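Side-chain contacts in CYCLIN domain-containing protein (Chaetomium thermophilum, PDB 6Z3U), which is a cyclin of the CAK complex and probably regulates the activity of the cyclin-dependent kinase bound to it: residues L89-T94 and P225-A230; K111-T116 and K145-F150; R120-N125 and Q133-V138; K186-A191 and E219-S224. All blocks are in the same frame, centred on the assembly; numbering follows the deposited sequence.

Contact 1: residues L89-T94 and P225-A230; sequences LVTFYT and PLITDA
T91 and T94 meet I227 in a small, buried apolar contact between helix 83-103 and the short helix 224-227, the latter part of the cyclin C-terminal domain. No hydrogen bond crosses it; the evidence is a summed buried surface of 180 Å² and a closest CA pair, T91 and I227, at 6.0 Å. Both threonines present a methyl. In T94 the first torsion (chi1 -55°) turns OG1 back along its own helix, where it bonds to V90 O, and sends CG2 across; that bond is modelled so short that its length is doubtful. T91 is built alike, with OG1 hydrogen-bonded to L87 O. The two branches of I227 divide the work. CG2 lies 3.3 Å from T91 CG2, while CD1, at the end of the longer branch, lies 3.6 Å from T94 CG2 and 3.8 Å from T94 C. The T94 and I227 side chains run past one another in opposite senses. T94 CG2 also stands 3.5 Å from L226 O, so the methyl rests against backbone as well as side chain. With the hydroxyls turned to their own helix, the side-chain contacts are between methyls. The chain leaves helical geometry at T228. Helix 108-124 adjoins both partners, F118 touching T94 and A112 touching L226, while W340 packs on T91, helix 343-358 lies against L89 and F92, and helix 313-330 meets T228, D229 and A230.

Contact 2: residues K111-T116 and K145-F150; sequences KATAAT and KAEGAF
The first torsions of T113 and E147, with a bend at chi2 of the glutamate, bring the hydroxyl and the carboxylate together. In T113 (chi1 -68°) OG1 sits beside the backbone N and CG2 lies anti to that N; in E147 (chi1 -65°) CG lies beside N, and a second turn at chi2 (-65°) folds the carboxylate toward helix 108-124. The two side chains come from opposite directions, and T113 OG1 lies 2.7 Å from E147 OE2, within hydrogen-bonding distance. E109 O and H187 NE2 also lie in bonding range of that hydroxyl, so the threonine is a shared polar junction. The methyl does separate work: T113 CG2 rests 4.1 Å from A146 CB, the apolar part of a contact that buries 108 Å² in all. The glutamate side chain also packs on E109 and I110. An alanine in place of E147 would remove the carboxylate, and T113 OG1 would probably be left to E109 O and H187, with a possible polar link to this turn lost. The kinase subunit borders the same turn: K145 NZ bonds to D132 O and M134 O of that chain, and A146 O accepts from its K143. G148, at positive phi and with its N 3.0 Å from K145 O, is the C-prime residue of a Schellman motif, so E147 reaches T113 from the turn that ends helix 132-146 of the all-helical cyclin fold.

Contact 3: residues R120-N125 and Q133-V138; sequences RFYITN and QEMLLV
F121 and M135 form a Met-aromatic contact between helices 108-124 and 132-146, which follow each other in the cyclin fold, and Y122 flanks it. M135 SD lies 4.1 Å from the centroid of the F121 ring and 29° off the ring normal, which places the sulfur over a face. The side chains cross at about a right angle. F121 holds CG anti to its N (chi1 178°), projecting the ring toward the methionine, whose chain bends at chi2 and chi3 so that SD comes over the ring. Y122 also crosses M135 at about a right angle, its CZ 3.9 Å from M135 CG, an oblique approach to the tyrosine ring. The aromatics brace one another: F121 CD2 stands 3.5 Å above the plane of the Y122 ring, over its centre. The Y122 hydroxyl is hydrogen-bonded to Y130 O, and the ring meets F118 edge-to-face. From helix 172-178, L174 and L175 touch F121. Replacing F121 with an alanine would take away the ring, which would probably leave M135 SD without its aromatic face and open a gap beside L174 and L175. M135 CG, on the same side of the F121 ring as SD but displaced outward, is 3.7 Å from F121 CE2.

Contact 4: residues K186-A191 and E219-S224; sequences KHPFRA and EILRFS
Within the cyclin C-terminal domain, P188 and F189 at the start of helix 189-200 pack on L221, near the C-terminal end of helix 207-221, and on R222 beside it. P188 occupies the N-cap position. L221 serves it with both branches: CD2 is 4.0 Å from P188 CG, and CD1 is 3.6 Å from P188 O. The F189 ring meets the stem and backbone of L221, its CE1 4.0 Å from L221 CB; L221 O lies obliquely to the ring, 3.8 Å from the same CE1. That ring atom is also 3.9 Å from R222 CG, so the arginine contributes its aliphatic stem. The segments bury 197 Å² together. The first torsion of F189 (chi1 -54°) places its ring beside its own backbone N, which carries the end of the ring nearer to L221. The guanidinium of R222 turns to D108 through NE and to E219 of its own segment, where NH2 to OE2 (3.2 Å) is a salt bridge with a weak hydrogen bond. R190, the next residue after F189, salt-bridges E53 of the RING-type subunit and D247 of the kinase subunit. Contact between the segments is thus made by carbon atoms against carbon and against two carbonyl oxygens, with no hydrogen bond across it, and neither arginine spends its charge on the facing segment.

Contact 1 closes the longest loop, enclosing the other three. Contact 3 is nested inside contact 2, both joining helices 108-124 and 132-146 with centres 14 Å apart, while contact 4 follows them in series, in the cyclin C-terminal domain. Contact 1 has its centre 16 Å from that of contact 2, 12 Å from contact 3 and 14 Å from contact 4, and touches all three. Helix 108-124 is the common element: A112 packs on L226, on H187 and on F189, linking contacts 1, 2 and 4. The centres of contacts 3 and 4 are 21 Å apart, and the two do not touch. Helix 108-124 thus carries contacts from the first cyclin-like region to the C-terminal domain.

Contact 1: residues L89-T94 and P225-A230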
loop_
_atom_site.group_PDB
_atom_site.type_symbol
_atom_site.label_atom_id
_atom_site.label_comp_id
_atom_site.label_asym_id
_atom_site.label_seq_id
_atom_site.Cartn_x
_atom_site.Cartn_y
_atom_site.Cartn_z
ATOM N N LEU A 89 15.750 19.500 15.691
ATOM C CA LEU A 89 16.100 18.137 16.075
ATOM C C LEU A 89 15.454 17.121 15.143
ATOM O O LEU A 89 16.047 16.079 14.846
ATOM C CB LEU A 89 15.689 17.872 17.522
ATOM C CG LEU A 89 16.506 18.567 18.614
ATOM C CD1 LEU A 89 16.038 18.117 19.992
ATOM C CD2 LEU A 89 17.993 18.299 18.446
ATOM N N VAL A 90 14.237 17.403 14.673
ATOM C CA VAL A 90 13.596 16.508 13.714
ATOM C C VAL A 90 14.437 16.405 12.449
ATOM O O VAL A 90 14.630 15.314 11.899
ATOM C CB VAL A 90 12.167 16.986 13.403
ATOM C CG1 VAL A 90 11.577 16.185 12.249
ATOM C CG2 VAL A 90 11.296 16.868 14.634
ATOM N N THR A 91 14.960 17.537 11.974
ATOM C CA THR A 91 15.797 17.517 10.781
ATOM C C THR A 91 17.094 16.762 11.037
ATOM O O THR A 91 17.557 16.001 10.180
ATOM C CB THR A 91 16.088 18.948 10.327
ATOM O OG1 THR A 91 14.855 19.671 10.213
ATOM C CG2 THR A 91 16.795 18.958 8.982
ATOM N N PHE A 92 17.694 16.960 12.212
ATOM C CA PHE A 92 18.935 16.265 12.536
ATOM C C PHE A 92 18.719 14.757 12.584
ATOM O O PHE A 92 19.511 13.986 12.031
ATOM C CB PHE A 92 19.486 16.782 13.868
ATOM C CG PHE A 92 20.606 15.950 14.428
ATOM C CD1 PHE A 92 21.892 16.064 13.926
ATOM C CD2 PHE A 92 20.376 15.065 15.468
ATOM C CE1 PHE A 92 22.924 15.302 14.442
ATOM C CE2 PHE A 92 21.405 14.300 15.987
ATOM C CZ PHE A 92 22.681 14.420 15.475
ATOM N N TYR A 93 17.642 14.318 13.238
ATOM C CA TYR A 93 17.385 12.892 13.379
ATOM C C TYR A 93 16.810 12.272 12.113
ATOM O O TYR A 93 16.920 11.054 11.934
ATOM C CB TYR A 93 16.445 12.646 14.562
ATOM C CG TYR A 93 17.140 12.777 15.901
ATOM C CD1 TYR A 93 18.105 11.859 16.295
ATOM C CD2 TYR A 93 16.839 13.822 16.767
ATOM C CE1 TYR A 93 18.751 11.977 17.512
ATOM C CE2 TYR A 93 17.480 13.947 17.989
ATOM C CZ TYR A 93 18.435 13.019 18.355
ATOM O OH TYR A 93 19.080 13.127 19.567
ATOM N N THR A 94 16.200 13.070 11.234
ATOM C CA THR A 94 15.814 12.551 9.925
ATOM C C THR A 94 17.046 12.218 9.091
ATOM O O THR A 94 17.046 11.241 8.333
ATOM C CB THR A 94 14.930 13.560 9.191
ATOM O OG1 THR A 94 13.808 13.906 10.012
ATOM C CG2 THR A 94 14.424 12.976 7.878
ATOM N N PRO A 225 14.419 16.144 -0.631
ATOM C CA PRO A 225 13.004 16.278 -0.257
ATOM C C PRO A 225 12.618 15.501 0.990
ATOM O O PRO A 225 11.498 15.682 1.490
ATOM C CB PRO A 225 12.275 15.742 -1.494
ATOM C CG PRO A 225 13.191 14.675 -2.006
ATOM C CD PRO A 225 14.605 15.141 -1.699
ATOM N N LEU A 226 13.504 14.651 1.508
ATOM C CA LEU A 226 13.247 13.918 2.739
ATOM C C LEU A 226 13.653 14.708 3.974
ATOM O O LEU A 226 13.077 14.507 5.050
ATOM C CB LEU A 226 13.999 12.586 2.718
ATOM C CG LEU A 226 13.740 11.704 1.496
ATOM C CD1 LEU A 226 14.581 10.439 1.572
ATOM C CD2 LEU A 226 12.266 11.364 1.364
ATOM N N ILE A 227 14.633 15.603 3.838
ATOM C CA ILE A 227 15.078 16.425 4.957
ATOM C C ILE A 227 14.316 17.742 5.040
ATOM O O ILE A 227 14.305 18.376 6.105
ATOM C CB ILE A 227 16.588 16.698 4.851
ATOM C CG1 ILE A 227 17.371 15.381 4.820
ATOM C CG2 ILE A 227 17.070 17.549 6.010
ATOM C CD1 ILE A 227 17.142 14.485 6.031
ATOM N N THR A 228 13.680 18.168 3.954
ATOM C CA THR A 228 12.890 19.388 3.906
ATOM C C THR A 228 11.407 19.026 3.862
ATOM O O THR A 228 11.029 17.850 3.842
ATOM C CB THR A 228 13.293 20.238 2.699
ATOM O OG1 THR A 228 12.799 21.573 2.866
ATOM C CG2 THR A 228 12.730 19.646 1.413
ATOM N N ASP A 229 10.557 20.055 3.841
ATOM C CA ASP A 229 9.109 19.874 3.815
ATOM C C ASP A 229 8.555 19.708 2.402
ATOM O O ASP A 229 7.409 20.099 2.141
ATOM C CB ASP A 229 8.425 21.052 4.512
ATOM C CG ASP A 229 8.788 21.148 5.979
ATOM O OD1 ASP A 229 9.230 20.130 6.554
ATOM O OD2 ASP A 229 8.625 22.242 6.559
ATOM N N ALA A 230 9.332 19.129 1.485
ATOM C CA ALA A 230 8.891 19.031 0.097
ATOM C C ALA A 230 7.606 18.218 -0.027
ATOM O O ALA A 230 6.680 18.615 -0.744
ATOM C CB ALA A 230 9.998 18.416 -0.759
#

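Contact 2: residues K111-T116 and K145-F150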
loop_
_atom_site.group_PDB
_atom_site.type_symbol
_atom_site.label_atom_id
_atom_site.label_comp_id
_atom_site.label_asym_id
_atom_site.label_seq_id
_atom_site.Cartn_x
_atom_site.Cartn_y
_atom_site.Cartn_z
ATOM N N LYS A 111 13.636 3.674 2.950
ATOM C CA LYS A 111 14.200 4.866 3.574
ATOM C C LYS A 111 13.228 6.035 3.497
ATOM O O LYS A 111 12.928 6.682 4.506
ATOM C CB LYS A 111 15.518 5.238 2.895
ATOM C CG LYS A 111 16.600 4.183 2.979
ATOM C CD LYS A 111 17.816 4.596 2.161
ATOM C CE LYS A 111 18.892 3.528 2.187
ATOM N NZ LYS A 111 19.654 3.478 0.911
ATOM N N ALA A 112 12.719 6.315 2.295
ATOM C CA ALA A 112 11.846 7.468 2.115
ATOM C C ALA A 112 10.562 7.324 2.921
ATOM O O ALA A 112 10.054 8.307 3.472
ATOM C CB ALA A 112 11.534 7.654 0.630
ATOM N N THR A 113 10.021 6.105 3.002
ATOM C CA THR A 113 8.807 5.889 3.783
ATOM C C THR A 113 9.078 6.027 5.275
ATOM O O THR A 113 8.295 6.653 5.999
ATOM C CB THR A 113 8.225 4.512 3.475
ATOM O OG1 THR A 113 7.740 4.488 2.128
ATOM C CG2 THR A 113 7.083 4.189 4.429
ATOM N N ALA A 114 10.176 5.440 5.755
ATOM C CA ALA A 114 10.527 5.564 7.166
ATOM C C ALA A 114 10.747 7.022 7.545
ATOM O O ALA A 114 10.264 7.487 8.584
ATOM C CB ALA A 114 11.773 4.733 7.470
ATOM N N ALA A 115 11.488 7.759 6.716
ATOM C CA ALA A 115 11.722 9.171 6.998
ATOM C C ALA A 115 10.414 9.951 7.025
ATOM O O ALA A 115 10.203 10.793 7.907
ATOM C CB ALA A 115 12.674 9.761 5.958
ATOM N N THR A 116 9.518 9.680 6.072
ATOM C CA THR A 116 8.246 10.395 6.023
ATOM C C THR A 116 7.392 10.089 7.248
ATOM O O THR A 116 6.778 10.994 7.826
ATOM C CB THR A 116 7.493 10.042 4.741
ATOM O OG1 THR A 116 8.287 10.404 3.603
ATOM C CG2 THR A 116 6.163 10.781 4.681
ATOM N N LYS A 145 7.695 -2.681 7.003
ATOM C CA LYS A 145 6.392 -3.325 6.899
ATOM C C LYS A 145 5.512 -2.613 5.881
ATOM O O LYS A 145 4.868 -3.252 5.041
ATOM C CB LYS A 145 5.721 -3.349 8.273
ATOM C CG LYS A 145 6.464 -4.174 9.314
ATOM C CD LYS A 145 5.686 -4.251 10.620
ATOM C CE LYS A 145 6.237 -5.337 11.526
ATOM N NZ LYS A 145 5.517 -5.403 12.829
ATOM N N ALA A 146 5.478 -1.281 5.938
ATOM C CA ALA A 146 4.647 -0.519 5.016
ATOM C C ALA A 146 5.041 -0.745 3.564
ATOM O O ALA A 146 4.224 -0.504 2.669
ATOM C CB ALA A 146 4.727 0.972 5.350
ATOM N N GLU A 147 6.271 -1.195 3.310
ATOM C CA GLU A 147 6.757 -1.434 1.957
ATOM C C GLU A 147 6.889 -2.920 1.644
ATOM O O GLU A 147 7.589 -3.292 0.696
ATOM C CB GLU A 147 8.095 -0.725 1.746
ATOM C CG GLU A 147 7.992 0.793 1.812
ATOM C CD GLU A 147 7.159 1.373 0.682
ATOM O OE1 GLU A 147 7.108 0.752 -0.401
ATOM O OE2 GLU A 147 6.550 2.446 0.880
ATOM N N GLY A 148 6.232 -3.775 2.421
ATOM C CA GLY A 148 6.195 -5.190 2.128
ATOM C C GLY A 148 7.327 -6.005 2.706
ATOM O O GLY A 148 7.427 -7.198 2.396
ATOM N N ALA A 149 8.185 -5.408 3.528
ATOM C CA ALA A 149 9.282 -6.115 4.178
ATOM C C ALA A 149 8.936 -6.280 5.654
ATOM O O ALA A 149 8.877 -5.296 6.397
ATOM C CB ALA A 149 10.599 -5.362 4.001
ATOM N N PHE A 150 8.717 -7.526 6.076
ATOM C CA PHE A 150 8.312 -7.855 7.441
ATOM C C PHE A 150 9.424 -8.676 8.079
ATOM O O PHE A 150 9.343 -9.912 8.143
ATOM C CB PHE A 150 6.979 -8.602 7.456
ATOM C CG PHE A 150 5.837 -7.804 6.896
ATOM C CD1 PHE A 150 5.096 -6.965 7.712
ATOM C CD2 PHE A 150 5.512 -7.880 5.552
ATOM C CE1 PHE A 150 4.049 -6.223 7.202
ATOM C CE2 PHE A 150 4.464 -7.139 5.037
ATOM C CZ PHE A 150 3.733 -6.311 5.866
#

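Contact 3: residues R120-N125 and Q133-V138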
loop_
_atom_site.group_PDB
_atom_site.type_symbol
_atom_site.label_atom_id
_atom_site.label_comp_id
_atom_site.label_asym_id
_atom_site.label_seq_id
_atom_site.Cartn_x
_atom_site.Cartn_y
_atom_site.Cartn_z
ATOM N N ARG A 120 6.070 12.857 9.772
ATOM C CA ARG A 120 4.641 12.932 10.049
ATOM C C ARG A 120 4.343 12.688 11.521
ATOM O O ARG A 120 3.410 13.286 12.071
ATOM C CB ARG A 120 3.894 11.919 9.183
ATOM C CG ARG A 120 3.873 12.257 7.703
ATOM C CD ARG A 120 3.100 11.206 6.936
ATOM N NE ARG A 120 3.066 11.471 5.504
ATOM C CZ ARG A 120 2.402 10.727 4.627
ATOM N NH1 ARG A 120 1.717 9.667 5.039
ATOM N NH2 ARG A 120 2.421 11.042 3.341
ATOM N N PHE A 121 5.122 11.829 12.180
ATOM C CA PHE A 121 4.877 11.548 13.590
ATOM C C PHE A 121 5.068 12.799 14.438
ATOM O O PHE A 121 4.273 13.070 15.346
ATOM C CB PHE A 121 5.806 10.432 14.068
ATOM C CG PHE A 121 5.660 10.100 15.528
ATOM C CD1 PHE A 121 4.666 9.237 15.960
ATOM C CD2 PHE A 121 6.517 10.650 16.468
ATOM C CE1 PHE A 121 4.531 8.929 17.303
ATOM C CE2 PHE A 121 6.384 10.347 17.811
ATOM C CZ PHE A 121 5.391 9.486 18.228
ATOM N N TYR A 122 6.108 13.579 14.145
ATOM C CA TYR A 122 6.502 14.709 14.972
ATOM C C TYR A 122 5.895 16.029 14.508
ATOM O O TYR A 122 6.397 17.095 14.884
ATOM C CB TYR A 122 8.029 14.803 15.021
ATOM C CG TYR A 122 8.634 13.847 16.026
ATOM C CD1 TYR A 122 8.206 13.844 17.345
ATOM C CD2 TYR A 122 9.607 12.927 15.651
ATOM C CE1 TYR A 122 8.737 12.975 18.266
ATOM C CE2 TYR A 122 10.147 12.048 16.572
ATOM C CZ TYR A 122 9.703 12.079 17.879
ATOM O OH TYR A 122 10.218 11.219 18.817
ATOM N N ILE A 123 4.841 15.994 13.697
ATOM C CA ILE A 123 4.048 17.165 13.420
ATOM C C ILE A 123 2.726 17.083 14.158
ATOM O O ILE A 123 2.179 18.119 14.576
ATOM C CB ILE A 123 3.810 17.350 11.891
ATOM C CG1 ILE A 123 2.822 18.488 11.638
ATOM C CG2 ILE A 123 3.331 16.057 11.266
ATOM C CD1 ILE A 123 2.794 18.957 10.210
ATOM N N THR A 124 2.226 15.872 14.378
ATOM C CA THR A 124 1.109 15.661 15.277
ATOM C C THR A 124 1.551 15.504 16.723
ATOM O O THR A 124 0.732 15.683 17.631
ATOM C CB THR A 124 0.301 14.419 14.881
ATOM O OG1 THR A 124 1.157 13.270 14.858
ATOM C CG2 THR A 124 -0.333 14.595 13.509
ATOM N N ASN A 125 2.821 15.176 16.950
ATOM C CA ASN A 125 3.370 14.987 18.282
ATOM C C ASN A 125 4.617 15.844 18.425
ATOM O O ASN A 125 5.305 16.135 17.442
ATOM C CB ASN A 125 3.715 13.517 18.547
ATOM C CG ASN A 125 2.504 12.615 18.481
ATOM O OD1 ASN A 125 1.461 12.913 19.062
ATOM N ND2 ASN A 125 2.630 11.512 17.760
ATOM N N GLN A 133 15.132 9.736 19.611
ATOM C CA GLN A 133 16.181 8.738 19.450
ATOM C C GLN A 133 15.589 7.352 19.235
ATOM O O GLN A 133 16.164 6.533 18.510
ATOM C CB GLN A 133 17.097 8.740 20.675
ATOM C CG GLN A 133 18.387 7.963 20.493
ATOM C CD GLN A 133 19.448 8.771 19.770
ATOM O OE1 GLN A 133 19.762 9.896 20.162
ATOM N NE2 GLN A 133 19.999 8.204 18.702
ATOM N N GLU A 134 14.442 7.073 19.855
ATOM C CA GLU A 134 13.773 5.785 19.727
ATOM C C GLU A 134 12.841 5.743 18.520
ATOM O O GLU A 134 12.862 4.778 17.751
ATOM C CB GLU A 134 12.992 5.472 21.008
ATOM C CG GLU A 134 13.854 5.381 22.262
ATOM C CD GLU A 134 14.860 4.245 22.199
ATOM O OE1 GLU A 134 16.009 4.490 21.770
ATOM O OE2 GLU A 134 14.496 3.105 22.559
ATOM N N MET A 135 12.012 6.777 18.346
ATOM C CA MET A 135 11.117 6.819 17.196
ATOM C C MET A 135 11.875 6.712 15.880
ATOM O O MET A 135 11.291 6.300 14.871
ATOM C CB MET A 135 10.296 8.110 17.214
ATOM C CG MET A 135 9.325 8.231 18.384
ATOM S SD MET A 135 8.061 6.942 18.433
ATOM C CE MET A 135 8.833 5.765 19.539
ATOM N N LEU A 136 13.159 7.072 15.864
ATOM C CA LEU A 136 13.963 6.910 14.657
ATOM C C LEU A 136 14.004 5.447 14.229
ATOM O O LEU A 136 13.770 5.122 13.059
ATOM C CB LEU A 136 15.373 7.451 14.903
ATOM C CG LEU A 136 16.392 7.372 13.765
ATOM C CD1 LEU A 136 17.480 8.410 13.986
ATOM C CD2 LEU A 136 17.008 5.987 13.643
ATOM N N LEU A 137 14.295 4.549 15.171
ATOM C CA LEU A 137 14.333 3.126 14.851
ATOM C C LEU A 137 12.945 2.595 14.517
ATOM O O LEU A 137 12.797 1.739 13.636
ATOM C CB LEU A 137 14.938 2.349 16.017
ATOM C CG LEU A 137 16.465 2.341 16.083
ATOM C CD1 LEU A 137 16.950 1.879 17.447
ATOM C CD2 LEU A 137 17.021 1.449 14.987
ATOM N N VAL A 138 11.916 3.084 15.213
ATOM C CA VAL A 138 10.557 2.615 14.959
ATOM C C VAL A 138 10.125 2.964 13.542
ATOM O O VAL A 138 9.495 2.154 12.851
ATOM C CB VAL A 138 9.590 3.206 16.002
ATOM C CG1 VAL A 138 8.167 2.780 15.702
ATOM C CG2 VAL A 138 10.001 2.785 17.409
#

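Contact 4: residues K186-A191 and E219-S224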
loop_
_atom_site.group_PDB
_atom_site.type_symbol
_atom_site.label_atom_id
_atom_site.label_comp_id
_atom_site.label_asym_id
_atom_site.label_seq_id
_atom_site.Cartn_x
_atom_site.Cartn_y
_atom_site.Cartn_z
ATOM N N LYS A 186 3.762 8.121 -1.204
ATOM C CA LYS A 186 4.075 8.191 -2.623
ATOM C C LYS A 186 5.421 8.876 -2.794
ATOM O O LYS A 186 5.624 9.988 -2.295
ATOM C CB LYS A 186 2.980 8.942 -3.383
ATOM C CG LYS A 186 1.606 8.303 -3.238
ATOM C CD LYS A 186 0.520 9.148 -3.872
ATOM C CE LYS A 186 -0.799 8.394 -3.929
ATOM N NZ LYS A 186 -0.683 7.096 -4.657
ATOM N N HIS A 187 6.335 8.208 -3.486
ATOM C CA HIS A 187 7.688 8.702 -3.669
ATOM C C HIS A 187 7.958 9.032 -5.131
ATOM O O HIS A 187 7.301 8.502 -6.032
ATOM C CB HIS A 187 8.706 7.662 -3.183
ATOM C CG HIS A 187 8.511 7.256 -1.756
ATOM N ND1 HIS A 187 8.577 8.154 -0.712
ATOM C CD2 HIS A 187 8.246 6.051 -1.200
ATOM C CE1 HIS A 187 8.362 7.520 0.426
ATOM N NE2 HIS A 187 8.160 6.241 0.158
ATOM N N PRO A 188 8.936 9.898 -5.406
ATOM C CA PRO A 188 9.222 10.293 -6.796
ATOM C C PRO A 188 10.335 9.500 -7.475
ATOM O O PRO A 188 10.711 9.862 -8.595
ATOM C CB PRO A 188 9.643 11.760 -6.632
ATOM C CG PRO A 188 9.945 11.958 -5.136
ATOM C CD PRO A 188 9.806 10.625 -4.469
ATOM N N PHE A 189 10.862 8.452 -6.841
ATOM C CA PHE A 189 11.948 7.694 -7.453
ATOM C C PHE A 189 11.492 7.039 -8.751
ATOM O O PHE A 189 12.117 7.215 -9.802
ATOM C CB PHE A 189 12.474 6.645 -6.471
ATOM C CG PHE A 189 12.884 7.211 -5.141
ATOM C CD1 PHE A 189 14.062 7.930 -5.012
ATOM C CD2 PHE A 189 12.094 7.024 -4.022
ATOM C CE1 PHE A 189 14.441 8.451 -3.792
ATOM C CE2 PHE A 189 12.470 7.542 -2.798
ATOM C CZ PHE A 189 13.644 8.258 -2.683
ATOM N N ARG A 190 10.397 6.278 -8.699
ATOM C CA ARG A 190 9.891 5.646 -9.911
ATOM C C ARG A 190 9.399 6.680 -10.914
ATOM O O ARG A 190 9.496 6.462 -12.127
ATOM C CB ARG A 190 8.771 4.668 -9.565
ATOM C CG ARG A 190 8.467 3.668 -10.664
ATOM C CD ARG A 190 7.394 2.686 -10.229
ATOM N NE ARG A 190 7.843 1.828 -9.135
ATOM C CZ ARG A 190 7.626 2.068 -7.844
ATOM N NH1 ARG A 190 6.960 3.149 -7.457
ATOM N NH2 ARG A 190 8.082 1.220 -6.933
ATOM N N ALA A 191 8.861 7.802 -10.431
ATOM C CA ALA A 191 8.482 8.888 -11.329
ATOM C C ALA A 191 9.676 9.395 -12.126
ATOM O O ALA A 191 9.526 9.786 -13.290
ATOM C CB ALA A 191 7.853 10.027 -10.530
ATOM N N GLU A 219 20.189 11.138 -6.645
ATOM C CA GLU A 219 20.832 11.488 -5.382
ATOM C C GLU A 219 20.123 12.656 -4.705
ATOM O O GLU A 219 20.012 12.695 -3.475
ATOM C CB GLU A 219 22.307 11.823 -5.611
ATOM C CG GLU A 219 23.224 10.610 -5.742
ATOM C CD GLU A 219 23.170 9.687 -4.530
ATOM O OE1 GLU A 219 22.669 10.117 -3.468
ATOM O OE2 GLU A 219 23.627 8.529 -4.645
ATOM N N ILE A 220 19.650 13.624 -5.492
ATOM C CA ILE A 220 18.885 14.732 -4.926
ATOM C C ILE A 220 17.609 14.213 -4.277
ATOM O O ILE A 220 17.283 14.559 -3.136
ATOM C CB ILE A 220 18.582 15.783 -6.009
ATOM C CG1 ILE A 220 19.890 16.354 -6.565
ATOM C CG2 ILE A 220 17.693 16.886 -5.439
ATOM C CD1 ILE A 220 19.708 17.403 -7.646
ATOM N N LEU A 221 16.866 13.371 -4.999
ATOM C CA LEU A 221 15.624 12.836 -4.457
ATOM C C LEU A 221 15.877 12.007 -3.206
ATOM O O LEU A 221 15.027 11.955 -2.310
ATOM C CB LEU A 221 14.912 11.992 -5.515
ATOM C CG LEU A 221 14.310 12.741 -6.709
ATOM C CD1 LEU A 221 13.658 11.758 -7.672
ATOM C CD2 LEU A 221 13.303 13.792 -6.260
ATOM N N ARG A 222 17.041 11.359 -3.126
ATOM C CA ARG A 222 17.375 10.509 -1.992
ATOM C C ARG A 222 17.637 11.285 -0.709
ATOM O O ARG A 222 17.734 10.661 0.353
ATOM C CB ARG A 222 18.609 9.665 -2.329
ATOM C CG ARG A 222 18.309 8.440 -3.179
ATOM C CD ARG A 222 19.517 8.021 -4.006
ATOM N NE ARG A 222 19.329 6.706 -4.612
ATOM C CZ ARG A 222 20.309 5.841 -4.856
ATOM N NH1 ARG A 222 20.029 4.667 -5.406
ATOM N NH2 ARG A 222 21.566 6.144 -4.555
ATOM N N PHE A 223 17.763 12.612 -0.768
ATOM C CA PHE A 223 18.109 13.369 0.429
ATOM C C PHE A 223 17.318 14.668 0.537
ATOM O O PHE A 223 16.693 14.934 1.569
ATOM C CB PHE A 223 19.609 13.678 0.438
ATOM C CG PHE A 223 20.097 14.280 1.722
ATOM C CD1 PHE A 223 20.483 13.460 2.770
ATOM C CD2 PHE A 223 20.165 15.652 1.892
ATOM C CE1 PHE A 223 20.931 13.994 3.960
ATOM C CE2 PHE A 223 20.614 16.194 3.084
ATOM C CZ PHE A 223 20.999 15.361 4.117
ATOM N N SER A 224 17.344 15.481 -0.519
ATOM C CA SER A 224 16.805 16.838 -0.428
ATOM C C SER A 224 15.342 16.882 -0.007
ATOM O O SER A 224 15.017 17.627 0.934
ATOM C CB SER A 224 17.011 17.557 -1.765
ATOM O OG SER A 224 18.299 18.139 -1.839
#